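Local coordinates for DUF5624 domain-containing protein (Legionella pneumophila subsp. pneumophila, PDB 4JX2) that is of unknown function but is probably secreted by the bacterium, and combines many helices with a small mixed sheet, at residues M188-Y192 with S207-F212. Residues are numbered along the deposited sequence; the frame is centred on the assembly and turned at random.
Sequences MAGNY and SLQNDF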
loop_
_atom_site.group_PDB
_atom_site.type_symbol
_atom_site.label_atom_id
_atom_site.label_comp_id
_atom_site.label_asym_id
_atom_site.label_seq_id
_atom_site.Cartn_x
_atom_site.Cartn_y
_atom_site.Cartn_z
HETATM N N MSE A 188 15.497 34.336 11.603
HETATM C CA MSE A 188 15.632 33.381 12.692
HETATM C C MSE A 188 16.629 32.268 12.331
HETATM O O MSE A 188 17.628 32.106 13.032
HETATM C CB MSE A 188 14.259 32.806 13.034
HETATM C CG MSE A 188 14.296 31.774 14.120
HETATM SE SE MSE A 188 12.497 31.280 14.618
HETATM C CE MSE A 188 12.862 30.529 16.359
ATOM N N ALA A 189 16.360 31.523 11.242
ATOM C CA ALA A 189 17.191 30.411 10.759
ATOM C C ALA A 189 18.598 30.852 10.388
ATOM O O ALA A 189 19.552 30.144 10.709
ATOM C CB ALA A 189 16.528 29.756 9.559
ATOM N N GLY A 190 18.716 32.004 9.718
ATOM C CA GLY A 190 19.993 32.587 9.318
ATOM C C GLY A 190 20.881 32.902 10.500
ATOM O O GLY A 190 22.003 32.400 10.587
ATOM N N ASN A 191 20.365 33.678 11.455
ATOM C CA ASN A 191 21.142 34.038 12.644
ATOM C C ASN A 191 21.377 32.841 13.574
ATOM O O ASN A 191 22.385 32.824 14.281
ATOM C CB ASN A 191 20.515 35.189 13.383
ATOM C CG ASN A 191 20.674 36.492 12.642
ATOM O OD1 ASN A 191 21.780 36.876 12.230
ATOM N ND2 ASN A 191 19.575 37.207 12.480
ATOM N N TYR A 192 20.502 31.816 13.526
ATOM C CA TYR A 192 20.705 30.612 14.321
ATOM C C TYR A 192 21.930 29.870 13.759
ATOM O O TYR A 192 22.844 29.535 14.521
ATOM C CB TYR A 192 19.444 29.712 14.351
ATOM C CG TYR A 192 19.730 28.333 14.905
ATOM C CD1 TYR A 192 20.057 28.154 16.250
ATOM C CD2 TYR A 192 19.752 27.215 14.071
ATOM C CE1 TYR A 192 20.383 26.898 16.755
ATOM C CE2 TYR A 192 20.077 25.951 14.566
ATOM C CZ TYR A 192 20.381 25.797 15.914
ATOM O OH TYR A 192 20.728 24.573 16.424
ATOM N N SER A 207 19.927 20.546 21.252
ATOM C CA SER A 207 20.216 21.965 21.146
ATOM C C SER A 207 19.368 22.583 20.048
ATOM O O SER A 207 18.760 23.634 20.274
ATOM C CB SER A 207 21.701 22.188 20.873
ATOM O OG SER A 207 22.501 21.831 21.991
ATOM N N LEU A 208 19.253 21.897 18.891
ATOM C CA LEU A 208 18.454 22.372 17.756
ATOM C C LEU A 208 16.981 22.586 18.165
ATOM O O LEU A 208 16.393 23.628 17.833
ATOM C CB LEU A 208 18.555 21.386 16.571
ATOM C CG LEU A 208 17.580 21.590 15.409
ATOM C CD1 LEU A 208 17.947 22.820 14.558
ATOM C CD2 LEU A 208 17.497 20.360 14.583
ATOM N N GLN A 209 16.413 21.618 18.916
ATOM C CA GLN A 209 15.049 21.705 19.384
ATOM C C GLN A 209 14.858 22.908 20.318
ATOM O O GLN A 209 13.958 23.725 20.102
ATOM C CB GLN A 209 14.648 20.405 20.096
ATOM C CG GLN A 209 13.261 20.540 20.727
ATOM C CD GLN A 209 12.620 19.306 21.266
ATOM O OE1 GLN A 209 11.468 19.025 20.951
ATOM N NE2 GLN A 209 13.317 18.572 22.114
ATOM N N ASN A 210 15.707 23.012 21.353
ATOM C CA ASN A 210 15.584 24.060 22.357
ATOM C C ASN A 210 15.948 25.460 21.823
ATOM O O ASN A 210 15.220 26.408 22.114
ATOM C CB ASN A 210 16.448 23.691 23.559
ATOM C CG ASN A 210 16.374 24.632 24.728
ATOM O OD1 ASN A 210 15.456 24.585 25.545
ATOM N ND2 ASN A 210 17.379 25.469 24.863
ATOM N N ASP A 211 17.059 25.589 21.054
ATOM C CA ASP A 211 17.577 26.890 20.597
ATOM C C ASP A 211 16.879 27.462 19.378
ATOM O O ASP A 211 16.918 28.685 19.179
ATOM C CB ASP A 211 19.086 26.818 20.296
ATOM C CG ASP A 211 19.959 26.386 21.453
ATOM O OD1 ASP A 211 19.541 26.567 22.616
ATOM O OD2 ASP A 211 21.084 25.918 21.199
ATOM N N PHE A 212 16.271 26.605 18.553
ATOM C CA PHE A 212 15.682 27.057 17.292
ATOM C C PHE A 212 14.205 26.620 17.072
ATOM O O PHE A 212 13.333 27.484 16.958
ATOM C CB PHE A 212 16.571 26.576 16.128
ATOM C CG PHE A 212 16.004 26.821 14.755
ATOM C CD1 PHE A 212 15.866 28.115 14.260
ATOM C CD2 PHE A 212 15.619 25.759 13.947
ATOM C CE1 PHE A 212 15.352 28.338 12.983
ATOM C CE2 PHE A 212 15.087 25.992 12.672
ATOM C CZ PHE A 212 15.009 27.278 12.184
HETATM O O HOH W 1 21.692 24.738 18.976
#
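Consecutive helices 175-197 and 205-213, joined by the short connection 198-204 within the DUF5624 family region, make a buried helix-helix packing here. The axes of segments 188-192 and 207-212 come within 11.7 Å at their closest, with N-to-C directions 123° apart, a gap wide enough for large side chains to fill. Met188, built as selenomethionine, begins the contact. Its extended, unbranched chain runs along the Phe212 ring: Met188 CG lies 3.8 Å from Phe212 CE1, and Met188 SE sits obliquely 5.3 Å from the ring centroid in a Met-aromatic contact, while Met188 CE comes within 3.1 Å of Phe212 O. Next, small Ala189 lets the ring come close to the helix backbone, with Ala189 CA 3.6 Å from Phe212 CE1. Tyr192 follows one turn after Met188. The two aromatic planes are nearly parallel, at 16°, but slid apart with centroids 5.0 Å apart, and Phe212 CB, rather than its ring, stands over the tyrosine face, 3.6 Å from the Tyr192 centroid, as a CH-pi contact. Tyrosine suits this position by being apolar along its flank and polar at its tip: Tyr192 CE2 meets Leu208 CD1 at 3.8 Å, whereas Tyr192 OH gives a 2.7 Å hydrogen bond to the oxygen of a water that in turn donates to Asp211 OD2 at 2.6 Å. Phe212 also stacks on Tyr223, and Leu123 of helix 119-131 touches both Leu208 and Phe212. Helix 205-213 thus contacts helix 175-197, helix 119-131 and the second subunit, whose Val339 packs on Leu208.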